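Local coordinates for ABC transporter periplasmic peptide-binding protein (Pseudoalteromonas, PDB 4QFL) that binds dipeptides such as Ala-Phe in the periplasm and probably hands them to an ABC transporter for uptake, at residues I56-Y61 with A526-N531; D62-I67 with A183-K188; K100-A105 with Y227-Y232; N130-V135 with Y190-K195. One frame throughout, in Å; residues are numbered along the deposited sequence. Where two conformers were deposited one is given.

Interaction 1: I56-Y61 with A526-N531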
# COMPACT_ATOMS: atom_id res chain seq x y z
N ILE A 56 -6.78 -4.10 -9.48
CA ILE A 56 -6.44 -3.60 -10.81
C ILE A 56 -4.99 -3.79 -11.30
O ILE A 56 -4.76 -3.96 -12.49
CB ILE A 56 -6.81 -2.10 -10.96
CG1 ILE A 56 -5.93 -1.24 -10.05
CG2 ILE A 56 -8.28 -1.88 -10.66
CD1 ILE A 56 -6.21 0.26 -10.16
N ALA A 57 -4.02 -3.75 -10.40
CA ALA A 57 -2.63 -3.55 -10.79
C ALA A 57 -2.01 -4.70 -11.57
O ALA A 57 -1.59 -4.53 -12.72
CB ALA A 57 -1.79 -3.24 -9.56
N ASN A 58 -1.95 -5.88 -10.96
CA ASN A 58 -1.33 -7.04 -11.60
C ASN A 58 -2.22 -7.66 -12.65
O ASN A 58 -1.76 -8.48 -13.44
CB ASN A 58 -0.95 -8.11 -10.57
CG ASN A 58 0.19 -7.68 -9.69
OD1 ASN A 58 0.07 -7.65 -8.47
ND2 ASN A 58 1.30 -7.35 -10.31
N GLN A 59 -3.50 -7.29 -12.65
CA GLN A 59 -4.45 -7.90 -13.56
C GLN A 59 -4.54 -7.18 -14.91
O GLN A 59 -4.53 -7.80 -15.95
CB GLN A 59 -5.83 -8.01 -12.92
CG GLN A 59 -5.95 -9.14 -11.89
CD GLN A 59 -5.01 -8.99 -10.72
OE1 GLN A 59 -5.12 -8.05 -9.93
NE2 GLN A 59 -4.08 -9.92 -10.59
N LEU A 60 -4.62 -5.85 -14.88
CA LEU A 60 -4.81 -5.10 -16.11
C LEU A 60 -3.53 -4.58 -16.70
O LEU A 60 -3.50 -4.20 -17.87
CB LEU A 60 -5.74 -3.91 -15.86
CG LEU A 60 -7.17 -4.20 -15.47
CD1 LEU A 60 -7.82 -2.93 -15.01
CD2 LEU A 60 -7.92 -4.79 -16.64
N TYR A 61 -2.47 -4.54 -15.90
CA TYR A 61 -1.25 -3.82 -16.28
C TYR A 61 0.05 -4.62 -16.12
O TYR A 61 0.06 -5.69 -15.52
CB TYR A 61 -1.11 -2.55 -15.44
CG TYR A 61 -2.23 -1.55 -15.59
CD1 TYR A 61 -2.33 -0.76 -16.73
CD2 TYR A 61 -3.18 -1.38 -14.59
CE1 TYR A 61 -3.35 0.18 -16.87
CE2 TYR A 61 -4.21 -0.44 -14.72
CZ TYR A 61 -4.29 0.33 -15.86
OH TYR A 61 -5.31 1.24 -16.00
N ALA A 526 1.10 -5.97 -4.00
CA ALA A 526 -0.29 -6.37 -4.17
C ALA A 526 -0.44 -7.83 -4.59
O ALA A 526 0.48 -8.46 -5.10
CB ALA A 526 -0.96 -5.47 -5.18
N ILE A 527 -1.64 -8.35 -4.37
CA ILE A 527 -2.03 -9.69 -4.80
C ILE A 527 -1.99 -9.76 -6.33
O ILE A 527 -2.25 -8.77 -7.00
CB ILE A 527 -3.46 -10.00 -4.29
CG1 ILE A 527 -3.40 -10.61 -2.89
CG2 ILE A 527 -4.18 -10.92 -5.25
CD1 ILE A 527 -4.50 -10.11 -1.94
N SER A 528 -1.66 -10.93 -6.87
CA SER A 528 -1.72 -11.13 -8.33
C SER A 528 -2.47 -12.39 -8.70
O SER A 528 -2.23 -13.45 -8.13
CB SER A 528 -0.33 -11.15 -8.95
OG SER A 528 -0.40 -11.50 -10.33
N LEU A 529 -3.39 -12.25 -9.65
CA LEU A 529 -4.12 -13.39 -10.21
C LEU A 529 -3.66 -13.68 -11.63
O LEU A 529 -4.33 -14.39 -12.37
CB LEU A 529 -5.62 -13.13 -10.20
CG LEU A 529 -6.30 -12.80 -8.86
CD1 LEU A 529 -7.80 -12.60 -9.06
CD2 LEU A 529 -6.04 -13.85 -7.80
N ALA A 530 -2.51 -13.12 -12.00
CA ALA A 530 -1.95 -13.29 -13.33
C ALA A 530 -1.77 -14.75 -13.72
O ALA A 530 -1.94 -15.11 -14.89
CB ALA A 530 -0.61 -12.56 -13.43
N ASN A 531 -1.42 -15.60 -12.76
CA ASN A 531 -1.19 -17.02 -13.04
C ASN A 531 -2.25 -17.94 -12.45
O ASN A 531 -2.09 -19.16 -12.45
CB ASN A 531 0.18 -17.46 -12.54
CG ASN A 531 1.30 -16.87 -13.35
OD1 ASN A 531 1.58 -17.31 -14.48
ND2 ASN A 531 1.96 -15.86 -12.80
O HOH W 1 -2.98 -6.31 -8.20
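Asn58 and Ser528 meet through the bases of their side chains. The CB of Asn58 lies 3.5 Å from the CB of Ser528. The hydroxyl is slightly nearer, with Ser528 OG 3.4 Å from Asn58 CB. Asn58 points from the last full turn of helix 50-60 toward the 526-531 loop. Its amide group lies beside the carbonyls of Ala526 and Ile527. Gln59 leaves the helix in another direction and reaches the loop only with its end. A bend at chi2 (61°) turns its CD back, and CD ends 3.8 Å from Leu529 N. Both side chains approach Ser528 from the helix side, Asn58 by its CB and Gln59 by its amide end. Ser528 OG is anti to its own backbone N (chi1 173°). There it accepts from Ala530 N at 3.1 Å, an ST turn within the loop where it runs beside the helix. An alanine in place of Ser528 would probably leave Ala530 N without this acceptor and open a small gap beside Asn58 CB. Water 1 joins the two backbones. It accepts from Asn58 N at 3.0 Å and lies 2.8 Å from Ile527 O. Asp54 OD1, one turn earlier in the helix, binds Ile527 N. Leu529 packs on Tyr33, Leu242 and Tyr244. Helix 50-60 begins at Gly50, a residue of the dipeptide pocket, and the side chain of Ala526 is about 7 Å from the bound alanine. The contact joins a C-terminal loop to a helix at the edge of the ligand site of this solute-binding protein.

Interaction 2: D62-I67 with A183-K188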
# COMPACT_ATOMS: atom_id res chain seq x y z
N ASP A 62 1.14 -4.08 -16.66
CA ASP A 62 2.49 -4.53 -16.32
C ASP A 62 3.34 -3.32 -15.99
O ASP A 62 3.06 -2.21 -16.44
CB ASP A 62 3.15 -5.25 -17.49
CG ASP A 62 2.39 -6.48 -17.95
OD1 ASP A 62 2.47 -7.52 -17.27
OD2 ASP A 62 1.74 -6.41 -19.01
N ARG A 63 4.39 -3.54 -15.20
CA ARG A 63 5.37 -2.51 -14.90
C ARG A 63 6.57 -2.71 -15.80
O ARG A 63 6.62 -3.66 -16.58
CB ARG A 63 5.84 -2.63 -13.44
CG ARG A 63 4.74 -2.41 -12.41
CD ARG A 63 5.09 -3.12 -11.09
NE ARG A 63 5.01 -4.57 -11.24
CZ ARG A 63 5.27 -5.45 -10.28
NH1 ARG A 63 5.63 -5.04 -9.07
NH2 ARG A 63 5.18 -6.75 -10.53
N LEU A 64 7.53 -1.80 -15.70
CA LEU A 64 8.80 -1.95 -16.37
C LEU A 64 9.58 -3.12 -15.77
O LEU A 64 10.17 -3.93 -16.48
CB LEU A 64 9.62 -0.66 -16.20
CG LEU A 64 9.04 0.54 -16.95
CD1 LEU A 64 9.83 1.80 -16.62
CD2 LEU A 64 9.04 0.26 -18.44
N ILE A 65 9.59 -3.18 -14.45
CA ILE A 65 10.32 -4.19 -13.71
C ILE A 65 9.54 -4.58 -12.47
O ILE A 65 8.60 -3.88 -12.06
CB ILE A 65 11.67 -3.67 -13.23
CG1 ILE A 65 11.51 -2.32 -12.53
CG2 ILE A 65 12.62 -3.54 -14.39
CD1 ILE A 65 12.72 -1.88 -11.77
N SER A 66 9.94 -5.69 -11.88
CA SER A 66 9.40 -6.12 -10.60
C SER A 66 10.54 -6.50 -9.66
O SER A 66 11.71 -6.39 -10.02
CB SER A 66 8.42 -7.29 -10.78
OG SER A 66 9.05 -8.42 -11.37
N ILE A 67 10.20 -6.92 -8.45
CA ILE A 67 11.20 -7.36 -7.49
C ILE A 67 10.94 -8.82 -7.13
O ILE A 67 9.85 -9.18 -6.68
CB ILE A 67 11.16 -6.51 -6.24
CG1 ILE A 67 11.46 -5.05 -6.60
CG2 ILE A 67 12.13 -7.04 -5.19
CD1 ILE A 67 11.22 -4.05 -5.49
N ALA A 183 3.52 1.88 -10.38
CA ALA A 183 4.34 2.27 -11.51
C ALA A 183 3.99 1.55 -12.81
O ALA A 183 4.88 1.17 -13.58
CB ALA A 183 5.81 2.05 -11.17
N VAL A 184 2.71 1.34 -13.06
CA VAL A 184 2.31 0.58 -14.24
C VAL A 184 2.48 1.43 -15.48
O VAL A 184 2.56 2.65 -15.39
CB VAL A 184 0.87 0.11 -14.18
CG1 VAL A 184 0.65 -0.75 -12.93
CG2 VAL A 184 -0.08 1.28 -14.22
N VAL A 185 2.51 0.77 -16.63
CA VAL A 185 2.59 1.45 -17.92
C VAL A 185 1.22 1.67 -18.56
O VAL A 185 0.44 0.72 -18.73
CB VAL A 185 3.47 0.67 -18.90
CG1 VAL A 185 3.45 1.33 -20.26
CG2 VAL A 185 4.88 0.57 -18.36
N LEU A 186 0.93 2.92 -18.93
CA LEU A 186 -0.36 3.28 -19.53
C LEU A 186 -0.26 3.47 -21.04
O LEU A 186 0.83 3.51 -21.60
CB LEU A 186 -0.90 4.56 -18.89
CG LEU A 186 -1.01 4.55 -17.37
CD1 LEU A 186 -1.52 5.90 -16.87
CD2 LEU A 186 -1.93 3.45 -16.96
N SER A 187 -1.42 3.59 -21.69
CA SER A 187 -1.50 3.78 -23.14
C SER A 187 -1.55 5.25 -23.56
O SER A 187 -2.53 5.95 -23.28
CB SER A 187 -2.75 3.10 -23.71
OG SER A 187 -2.93 3.50 -25.06
N LYS A 188 -0.51 5.70 -24.25
CA LYS A 188 -0.51 7.05 -24.80
C LYS A 188 -1.53 7.19 -25.91
O LYS A 188 -2.23 8.21 -26.00
CB LYS A 188 0.87 7.46 -25.30
CG LYS A 188 0.90 8.93 -25.69
CD LYS A 188 2.24 9.39 -26.19
CE LYS A 188 2.19 10.88 -26.51
NZ LYS A 188 3.48 11.40 -27.03
O HOH W 2 0.20 -2.09 -18.66
O HOH W 3 7.47 0.57 -13.97
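Ala183 faces Arg63 with its carbonyl, and Ala183 O is 3.8 Å from Arg63 CG. The same oxygen accepts a hydrogen bond from water 3 at 2.7 Å, and that water accepts from Leu64 N. The guanidinium of Arg63 leads away from this point, and its NH1 bonds to Ala179 O. Val184 CG1 lies 4.4 Å from Arg63 CG, a loose apolar approach, while its CB sits near the carbonyl of Asp62. Val185 N donates to Asp62 O at 3.0 Å, with an N-H...O angle of 162°, and meets the oxygen almost head-on to the carbonyl. Water 2 accepts from Asp62 N and donates to Val185 O, so both polar backbone atoms of Val185 are tied to Asp62. The side chain of Val185 points toward the 62-67 segment. With CG1 anti to the backbone N (chi1 176°), CG2 stands anti to the carbonyl carbon, and this branch touches Leu64 CD2 at 4.2 Å. The two side chains cross at about a right angle. One direct backbone bond and a bridging water at each end thus join two extended loop segments, the link from helix 50-60 to strand 65-67 and the loop leading through the N-cap Ser187 into helix 188-196.

Interaction 3: K100-A105 with Y227-Y232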
# COMPACT_ATOMS: atom_id res chain seq x y z
N LYS A 100 1.36 -5.76 -27.00
CA LYS A 100 0.12 -5.14 -27.47
C LYS A 100 -0.73 -4.61 -26.33
O LYS A 100 -0.95 -5.29 -25.34
CB LYS A 100 -0.72 -6.14 -28.28
CG LYS A 100 -0.20 -6.40 -29.68
CD LYS A 100 -1.01 -7.49 -30.34
CE LYS A 100 -0.37 -7.94 -31.63
NZ LYS A 100 -1.21 -8.99 -32.26
N PHE A 101 -1.22 -3.39 -26.49
CA PHE A 101 -2.24 -2.87 -25.60
C PHE A 101 -3.58 -3.56 -25.86
O PHE A 101 -3.82 -4.07 -26.95
CB PHE A 101 -2.39 -1.36 -25.75
CG PHE A 101 -1.29 -0.59 -25.09
CD1 PHE A 101 -1.26 -0.45 -23.71
CD2 PHE A 101 -0.28 -0.02 -25.83
CE1 PHE A 101 -0.25 0.26 -23.08
CE2 PHE A 101 0.74 0.69 -25.22
CZ PHE A 101 0.75 0.82 -23.84
N HIS A 102 -4.42 -3.57 -24.83
CA HIS A 102 -5.76 -4.17 -24.90
C HIS A 102 -6.62 -3.63 -26.03
O HIS A 102 -6.64 -2.44 -26.32
CB HIS A 102 -6.53 -3.94 -23.60
CG HIS A 102 -5.91 -4.60 -22.41
ND1 HIS A 102 -6.13 -4.16 -21.13
CD2 HIS A 102 -5.10 -5.68 -22.31
CE1 HIS A 102 -5.47 -4.92 -20.28
NE2 HIS A 102 -4.83 -5.85 -20.97
N THR A 103 -7.34 -4.54 -26.66
CA THR A 103 -8.50 -4.15 -27.43
C THR A 103 -9.65 -4.27 -26.46
O THR A 103 -9.90 -5.34 -25.90
CB THR A 103 -8.71 -5.07 -28.63
OG1 THR A 103 -7.63 -4.90 -29.56
CG2 THR A 103 -10.03 -4.75 -29.32
N THR A 104 -10.34 -3.16 -26.23
CA THR A 104 -11.49 -3.16 -25.35
C THR A 104 -12.66 -2.66 -26.17
O THR A 104 -12.50 -2.34 -27.34
CB THR A 104 -11.30 -2.18 -24.22
OG1 THR A 104 -11.36 -0.85 -24.76
CG2 THR A 104 -9.96 -2.41 -23.51
N ALA A 105 -13.82 -2.58 -25.53
CA ALA A 105 -15.03 -2.04 -26.16
C ALA A 105 -14.85 -0.59 -26.59
O ALA A 105 -15.45 -0.16 -27.55
CB ALA A 105 -16.23 -2.17 -25.22
N TYR A 227 -11.93 -9.89 -18.39
CA TYR A 227 -11.77 -11.11 -19.18
C TYR A 227 -10.34 -11.29 -19.67
O TYR A 227 -9.56 -10.35 -19.75
CB TYR A 227 -12.77 -11.17 -20.33
CG TYR A 227 -12.57 -10.13 -21.40
CD1 TYR A 227 -12.99 -8.82 -21.22
CD2 TYR A 227 -11.97 -10.46 -22.61
CE1 TYR A 227 -12.81 -7.87 -22.20
CE2 TYR A 227 -11.79 -9.52 -23.59
CZ TYR A 227 -12.22 -8.22 -23.39
OH TYR A 227 -12.04 -7.28 -24.37
N LYS A 228 -10.02 -12.53 -20.00
CA LYS A 228 -8.66 -12.89 -20.38
C LYS A 228 -8.16 -12.09 -21.59
O LYS A 228 -8.90 -11.86 -22.56
CB LYS A 228 -8.59 -14.40 -20.64
CG LYS A 228 -7.94 -14.80 -21.93
CD LYS A 228 -7.69 -16.30 -21.98
CE LYS A 228 -6.71 -16.65 -23.09
NZ LYS A 228 -6.19 -18.04 -22.99
N ASN A 229 -6.92 -11.63 -21.51
CA ASN A 229 -6.25 -11.01 -22.65
C ASN A 229 -5.58 -12.07 -23.51
O ASN A 229 -4.51 -12.58 -23.16
CB ASN A 229 -5.22 -9.99 -22.19
CG ASN A 229 -4.37 -9.45 -23.33
OD1 ASN A 229 -4.66 -9.70 -24.51
ND2 ASN A 229 -3.33 -8.72 -23.00
N ALA A 230 -6.21 -12.40 -24.64
CA ALA A 230 -5.71 -13.46 -25.52
C ALA A 230 -4.34 -13.15 -26.12
O ALA A 230 -3.63 -14.05 -26.57
CB ALA A 230 -6.72 -13.75 -26.63
N ASP A 231 -3.97 -11.88 -26.12
CA ASP A 231 -2.73 -11.41 -26.74
C ASP A 231 -1.67 -11.05 -25.72
O ASP A 231 -0.76 -10.29 -26.03
CB ASP A 231 -3.00 -10.17 -27.60
CG ASP A 231 -3.53 -10.53 -28.97
OD1 ASP A 231 -2.93 -11.41 -29.63
OD2 ASP A 231 -4.55 -9.92 -29.38
N TYR A 232 -1.78 -11.59 -24.52
CA TYR A 232 -0.84 -11.24 -23.45
C TYR A 232 0.59 -11.71 -23.73
O TYR A 232 0.83 -12.88 -24.02
CB TYR A 232 -1.34 -11.77 -22.10
CG TYR A 232 -0.48 -11.30 -20.95
CD1 TYR A 232 -0.21 -9.96 -20.77
CD2 TYR A 232 0.05 -12.20 -20.04
CE1 TYR A 232 0.57 -9.52 -19.74
CE2 TYR A 232 0.83 -11.77 -18.98
CZ TYR A 232 1.09 -10.42 -18.84
OH TYR A 232 1.86 -9.96 -17.81
O HOH W 4 -0.20 -7.73 -23.67
O HOH W 5 1.33 -8.53 -26.47
O HOH W 6 -6.43 -7.63 -26.54
O HOH W 7 -10.84 -7.90 -26.41
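Lys100 and Asp231 meet at the exposed end of a contact between a loop and a type I beta turn. The turn runs from Asn229 to Tyr232 and follows strand 223-228. Lys100 NZ is 4.0 Å from Asp231 OD1, a long salt bridge. The extended lysine also brings its CD 4.2 Å from Asp231 CG, and the two side chains slant across each other. Their backbones are linked more closely through water 5. It accepts from Lys100 N and bridges to Asp231 O, both at 2.8 Å. Asn229 fills the buried end. Its CG is anti to the backbone N (chi1 172°). From there OD1 accepts from Asp231 N at 2.8 Å, with the donor above the carbonyl plane, which makes an Asx turn inside the beta turn. ND2 turns to the His102 ring and meets it at the edge, in its plane. The ring and amide planes stand 87° apart. An alanine in place of Asn229 would probably leave Asp231 N without its side-chain acceptor and the edge of His102 without its neighbour. Water 4 accepts weakly from Asn229 ND2 and bridges to Lys100 O, so a water links the backbone of one segment to the amide of the other. Gly211 O accepts from both His102 NE2 and Asn229 ND2, and ND2 lies 3.6 Å from His102 CD2.

Interaction 4: N130-V135 with Y190-K195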
# COMPACT_ATOMS: atom_id res chain seq x y z
N ASN A 130 2.30 17.93 -19.21
CA ASN A 130 1.62 16.72 -19.65
C ASN A 130 0.12 16.98 -19.59
O ASN A 130 -0.39 17.41 -18.57
CB ASN A 130 2.02 15.52 -18.79
CG ASN A 130 1.39 14.23 -19.26
OD1 ASN A 130 0.17 14.14 -19.36
ND2 ASN A 130 2.22 13.24 -19.57
N PRO A 131 -0.59 16.71 -20.69
CA PRO A 131 -1.99 17.10 -20.75
C PRO A 131 -2.84 16.35 -19.73
O PRO A 131 -4.00 16.69 -19.52
CB PRO A 131 -2.39 16.70 -22.17
CG PRO A 131 -1.43 15.63 -22.55
CD PRO A 131 -0.15 16.02 -21.91
N TYR A 132 -2.26 15.33 -19.11
CA TYR A 132 -3.00 14.56 -18.12
C TYR A 132 -2.52 14.83 -16.70
O TYR A 132 -3.05 14.28 -15.73
CB TYR A 132 -2.91 13.08 -18.45
CG TYR A 132 -3.93 12.66 -19.46
CD1 TYR A 132 -3.74 12.89 -20.82
CD2 TYR A 132 -5.09 12.02 -19.06
CE1 TYR A 132 -4.69 12.50 -21.75
CE2 TYR A 132 -6.04 11.63 -19.96
CZ TYR A 132 -5.84 11.87 -21.31
OH TYR A 132 -6.81 11.45 -22.19
N HIS A 133 -1.52 15.69 -16.57
CA HIS A 133 -0.98 16.00 -15.25
C HIS A 133 -2.08 16.39 -14.28
O HIS A 133 -2.10 15.93 -13.14
CB HIS A 133 0.06 17.11 -15.32
CG HIS A 133 0.69 17.41 -14.00
ND1 HIS A 133 1.43 16.48 -13.30
CD2 HIS A 133 0.66 18.52 -13.23
CE1 HIS A 133 1.85 17.02 -12.16
NE2 HIS A 133 1.39 18.26 -12.10
N PHE A 134 -3.00 17.24 -14.73
CA PHE A 134 -4.06 17.74 -13.86
C PHE A 134 -5.41 17.03 -14.03
O PHE A 134 -6.43 17.50 -13.53
CB PHE A 134 -4.25 19.25 -14.07
CG PHE A 134 -3.06 20.08 -13.69
CD1 PHE A 134 -2.73 20.27 -12.36
CD2 PHE A 134 -2.30 20.69 -14.66
CE1 PHE A 134 -1.63 21.04 -12.01
CE2 PHE A 134 -1.20 21.46 -14.32
CZ PHE A 134 -0.88 21.64 -13.00
N VAL A 135 -5.41 15.89 -14.72
CA VAL A 135 -6.66 15.16 -14.91
C VAL A 135 -7.05 14.44 -13.64
O VAL A 135 -6.19 13.98 -12.89
CB VAL A 135 -6.58 14.17 -16.07
CG1 VAL A 135 -7.72 13.16 -15.99
CG2 VAL A 135 -6.61 14.91 -17.38
N TYR A 190 -4.38 5.64 -26.33
CA TYR A 190 -5.69 5.76 -25.71
C TYR A 190 -5.83 7.17 -25.15
O TYR A 190 -6.81 7.85 -25.41
CB TYR A 190 -5.83 4.72 -24.60
CG TYR A 190 -7.17 4.69 -23.89
CD1 TYR A 190 -8.37 4.83 -24.58
CD2 TYR A 190 -7.24 4.50 -22.52
CE1 TYR A 190 -9.58 4.80 -23.93
CE2 TYR A 190 -8.44 4.46 -21.86
CZ TYR A 190 -9.62 4.62 -22.57
OH TYR A 190 -10.83 4.57 -21.90
N ALA A 191 -4.83 7.60 -24.39
CA ALA A 191 -4.87 8.92 -23.76
C ALA A 191 -5.03 10.05 -24.76
O ALA A 191 -5.80 10.98 -24.53
CB ALA A 191 -3.64 9.14 -22.91
N MET A 192 -4.30 9.98 -25.87
CA MET A 192 -4.37 11.00 -26.92
C MET A 192 -5.70 10.94 -27.68
O MET A 192 -6.21 11.97 -28.13
CB MET A 192 -3.19 10.84 -27.88
CG MET A 192 -1.85 11.24 -27.28
SD MET A 192 -2.00 12.74 -26.28
CE MET A 192 -1.96 12.07 -24.63
N ALA A 193 -6.25 9.74 -27.79
CA ALA A 193 -7.56 9.54 -28.40
C ALA A 193 -8.68 10.20 -27.59
O ALA A 193 -9.49 10.96 -28.12
CB ALA A 193 -7.84 8.06 -28.55
N LEU A 194 -8.72 9.89 -26.30
CA LEU A 194 -9.71 10.49 -25.41
C LEU A 194 -9.60 12.01 -25.38
O LEU A 194 -10.60 12.72 -25.36
CB LEU A 194 -9.55 9.92 -24.00
CG LEU A 194 -9.92 8.45 -23.81
CD1 LEU A 194 -9.71 8.07 -22.36
CD2 LEU A 194 -11.35 8.21 -24.20
N LYS A 195 -8.37 12.52 -25.36
CA LYS A 195 -8.13 13.96 -25.39
C LYS A 195 -8.82 14.60 -26.58
O LYS A 195 -9.50 15.62 -26.45
CB LYS A 195 -6.62 14.25 -25.41
CG LYS A 195 -6.25 15.71 -25.49
CD LYS A 195 -4.74 15.89 -25.35
CE LYS A 195 -4.28 17.23 -25.91
NZ LYS A 195 -4.82 18.39 -25.16
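Tyr132 reaches helix 188-196 with the end of its ring, and its OH donates to Ala191 O at 2.6 Å. The hydroxyl lies in the plane of that carbonyl, on a lone pair, with a C=O...O angle of 123°. This is the tight part of the contact. Ring atom CE1 of Tyr132 packs at 3.7 Å on Ala191 CB, and Leu194 CB is 3.6 Å from Tyr132 OH. Phe203 and Phe120 meet the same ring from elsewhere in the chain. The ring's starting point is set by its own loop, where Asn130 OD1 accepts from Tyr132 N at 2.7 Å in an Asx turn. Nearer the surface the contact is looser and apolar. Met192 points its CB away from the loop, but bends at chi2 (-41°) and again at chi3 bring its methyl back. Met192 CE then lies 4.0 Å from Tyr132 CE1 and a little farther from Pro131 CG. Pro131 and Lys195 are both exposed, and their contact is Pro131 CB against Lys195 CD at 4.0 Å. It uses only the aliphatic part of the lysine. Ala191 O also accepts from Lys195 N at 3.1 Å, so the helix keeps its own bond while taking the tyrosine. Two donors grip one oxygen. The Tyr132 hydroxyl gives its proton to a neutral backbone carbonyl; this would be expected to keep the phenol in its neutral form.

From the N terminus, 56-61 pairs with 526-531 near the C terminus. Interaction 1 thus closes the longest loop, and the other three contacts lie within it. The chain runs straight on into 62-67, which meets 183-188 in interaction 2. Next comes 100-105, closed by 227-232 in interaction 3, so interactions 2 and 3 cross. They also touch, through Asp62 OD1 and Tyr232 OH. Segment 130-135 pairs with 190-195, so interaction 4 lies within the loop of interaction 3 and crosses interaction 2. The contacts tie helix 50-60 to a C-terminal loop, the chain leading into strand 65-67 to the loop before helix 188-196, the 100-105 loop to the turn after strand 223-228, and the 130-135 loop to helix 188-196.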